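Local structure of complement factor MASP-3 (Homo sapiens, 3DEM) at residues A[211-216]-A[226-231]. The protein probably takes part in complement activation as a serine protease that associates through its CUB and EGF-like domains with mannan-binding lectin and ficolins. Numbering follows the deposited sequence.
With CA (calcium ion), chain F.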
loop_
_atom_site.group_PDB
_atom_site.type_symbol
_atom_site.label_atom_id
_atom_site.label_comp_id
_atom_site.label_asym_id
_atom_site.label_seq_id
_atom_site.Cartn_x
_atom_site.Cartn_y
_atom_site.Cartn_z
ATOM N N ASP A 211 -40.856 -12.866 -26.069
ATOM C CA ASP A 211 -39.606 -13.412 -25.523
ATOM C C ASP A 211 -39.545 -13.322 -23.994
ATOM O O ASP A 211 -40.576 -13.369 -23.326
ATOM C CB ASP A 211 -38.394 -12.740 -26.169
ATOM C CG ASP A 211 -38.379 -12.893 -27.681
ATOM O OD1 ASP A 211 -38.938 -13.885 -28.200
ATOM O OD2 ASP A 211 -37.800 -12.011 -28.349
ATOM N N ILE A 212 -38.337 -13.193 -23.450
ATOM C CA ILE A 212 -38.132 -13.149 -21.999
ATOM C C ILE A 212 -38.830 -11.959 -21.350
ATOM O O ILE A 212 -38.762 -10.839 -21.852
ATOM C CB ILE A 212 -36.622 -13.105 -21.631
ATOM C CG1 ILE A 212 -35.964 -14.462 -21.877
ATOM C CG2 ILE A 212 -36.428 -12.717 -20.182
ATOM C CD1 ILE A 212 -34.453 -14.380 -22.036
ATOM N N PHE A 213 -39.519 -12.226 -20.243
ATOM C CA PHE A 213 -40.063 -11.186 -19.382
ATOM C C PHE A 213 -39.587 -11.439 -17.949
ATOM O O PHE A 213 -39.937 -12.447 -17.335
ATOM C CB PHE A 213 -41.589 -11.164 -19.451
ATOM C CG PHE A 213 -42.209 -9.985 -18.756
ATOM C CD1 PHE A 213 -42.451 -8.806 -19.451
ATOM C CD2 PHE A 213 -42.553 -10.050 -17.414
ATOM C CE1 PHE A 213 -43.025 -7.714 -18.825
ATOM C CE2 PHE A 213 -43.130 -8.957 -16.772
ATOM C CZ PHE A 213 -43.370 -7.789 -17.481
ATOM N N ASP A 214 -38.779 -10.524 -17.428
ATOM C CA ASP A 214 -38.111 -10.737 -16.147
ATOM C C ASP A 214 -37.878 -9.395 -15.466
ATOM O O ASP A 214 -36.865 -8.730 -15.698
ATOM C CB ASP A 214 -36.795 -11.494 -16.360
ATOM C CG ASP A 214 -36.010 -11.709 -15.075
ATOM O OD1 ASP A 214 -36.564 -11.533 -13.965
ATOM O OD2 ASP A 214 -34.819 -12.070 -15.186
ATOM N N ILE A 215 -38.847 -9.002 -14.644
ATOM C CA ILE A 215 -38.778 -7.776 -13.862
ATOM C C ILE A 215 -38.870 -8.154 -12.392
ATOM O O ILE A 215 -39.778 -8.884 -11.993
ATOM C CB ILE A 215 -39.915 -6.799 -14.234
ATOM C CG1 ILE A 215 -39.900 -6.520 -15.742
ATOM C CG2 ILE A 215 -39.781 -5.490 -13.452
ATOM C CD1 ILE A 215 -40.880 -5.450 -16.189
ATOM N N GLU A 216 -37.912 -7.691 -11.596
ATOM C CA GLU A 216 -37.879 -8.006 -10.174
ATOM C C GLU A 216 -39.243 -7.762 -9.530
ATOM O O GLU A 216 -39.866 -6.719 -9.752
ATOM C CB GLU A 216 -36.819 -7.155 -9.473
ATOM C CG GLU A 216 -36.438 -7.644 -8.086
ATOM C CD GLU A 216 -35.531 -6.670 -7.359
ATOM O OE1 GLU A 216 -35.192 -5.623 -7.948
ATOM O OE2 GLU A 216 -35.164 -6.946 -6.196
ATOM N N ASP A 226 -39.119 -2.736 -9.115
ATOM C CA ASP A 226 -39.090 -2.321 -10.512
ATOM C C ASP A 226 -40.482 -2.504 -11.114
ATOM O O ASP A 226 -41.284 -3.281 -10.603
ATOM C CB ASP A 226 -38.089 -3.163 -11.303
ATOM C CG ASP A 226 -36.724 -3.253 -10.627
ATOM O OD1 ASP A 226 -36.348 -2.338 -9.857
ATOM O OD2 ASP A 226 -36.019 -4.250 -10.882
ATOM N N TYR A 227 -40.765 -1.802 -12.208
ATOM C CA TYR A 227 -42.080 -1.911 -12.819
ATOM C C TYR A 227 -42.217 -1.180 -14.145
ATOM O O TYR A 227 -41.448 -0.268 -14.464
ATOM C CB TYR A 227 -43.158 -1.404 -11.859
ATOM C CG TYR A 227 -42.920 0.014 -11.375
ATOM C CD1 TYR A 227 -43.325 1.101 -12.134
ATOM C CD2 TYR A 227 -42.284 0.262 -10.159
ATOM C CE1 TYR A 227 -43.111 2.394 -11.701
ATOM C CE2 TYR A 227 -42.067 1.561 -9.717
ATOM C CZ TYR A 227 -42.484 2.622 -10.498
ATOM O OH TYR A 227 -42.275 3.921 -10.076
ATOM N N ILE A 228 -43.215 -1.611 -14.911
ATOM C CA ILE A 228 -43.676 -0.902 -16.081
ATOM C C ILE A 228 -45.039 -0.301 -15.761
ATOM O O ILE A 228 -45.897 -0.967 -15.173
ATOM C CB ILE A 228 -43.863 -1.862 -17.279
ATOM C CG1 ILE A 228 -42.524 -2.433 -17.737
ATOM C CG2 ILE A 228 -44.556 -1.152 -18.441
ATOM C CD1 ILE A 228 -42.652 -3.425 -18.877
ATOM N N LYS A 229 -45.217 0.963 -16.126
ATOM C CA LYS A 229 -46.526 1.584 -16.171
ATOM C C LYS A 229 -46.758 1.998 -17.621
ATOM O O LYS A 229 -45.823 2.397 -18.324
ATOM C CB LYS A 229 -46.576 2.830 -15.290
ATOM C CG LYS A 229 -46.664 2.577 -13.796
ATOM C CD LYS A 229 -46.369 3.876 -13.032
ATOM C CE LYS A 229 -46.628 3.751 -11.534
ATOM N NZ LYS A 229 -46.461 5.068 -10.829
ATOM N N ILE A 230 -48.003 1.909 -18.062
ATOM C CA ILE A 230 -48.349 2.297 -19.416
ATOM C C ILE A 230 -49.505 3.279 -19.378
ATOM O O ILE A 230 -50.619 2.922 -18.992
ATOM C CB ILE A 230 -48.742 1.081 -20.266
ATOM C CG1 ILE A 230 -47.587 0.068 -20.314
ATOM C CG2 ILE A 230 -49.165 1.531 -21.659
ATOM C CD1 ILE A 230 -47.918 -1.211 -21.064
ATOM N N LYS A 231 -49.237 4.521 -19.767
ATOM C CA LYS A 231 -50.287 5.526 -19.807
ATOM C C LYS A 231 -50.907 5.647 -21.195
ATOM O O LYS A 231 -50.222 5.942 -22.175
ATOM C CB LYS A 231 -49.787 6.893 -19.325
ATOM C CG LYS A 231 -50.876 7.952 -19.335
ATOM C CD LYS A 231 -50.490 9.202 -18.563
ATOM C CE LYS A 231 -51.661 10.163 -18.489
ATOM N NZ LYS A 231 -51.292 11.471 -17.895
HETATM CA CA CA F . -34.275 -4.106 -9.337
HETATM O O HOH W 1 -41.058 -4.838 -8.432
HETATM O O HOH W 2 -33.017 -2.655 -10.768
HETATM O O HOH W 3 -33.535 -5.835 -10.824
#
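The carboxylates of Glu216 and Asp226 meet at one calcium ion, with their planes turned 67° apart. Asp226 grips the metal unevenly with both oxygens, OD2 at 2.3 Å and OD1 at 2.8 Å, whereas Glu216 reaches it through OE1 alone, at 2.2 Å. Two like-charged groups can thus approach closely, OE1 of Glu216 standing 3.3 Å from OD2 of Asp226, because the cation they share probably offsets their repulsion. An extended side chain, with CG anti to the backbone N (chi1 -165°), carries the glutamate out to the ion and leaves its CB beside OD2 of Asp226. Asp263 and Ser265 complete the protein ligands, two waters also bind, and the hydroxyl of Tyr187 is hydrogen-bonded to both Asp226 OD2 and Glu216 N, linking the two segments. A further water bridges the backbones, donating to Glu216 O and Asp226 O.

Away from the ion the contact turns apolar. Ile215 divides its branches: CG2 rests on CB of Asp226 at 3.6 Å, while CD1 lies 3.8 Å from CG1 of Ile228, the two isoleucines crossing at about a right angle. The Phe213 ring approaches CD1 of Ile228 obliquely and meets Phe209 edge-to-face.

The example illustrates how a CUB domain can join a calcium site to its hydrophobic core. The loop after strand 205-209 packs against the start of strand 227-232, where Ile228 also touches Phe209 of strand 205-209 in the other sheet of the domain and, within its own sheet, Ile258 and Phe260 of the neighbouring strand 255-261.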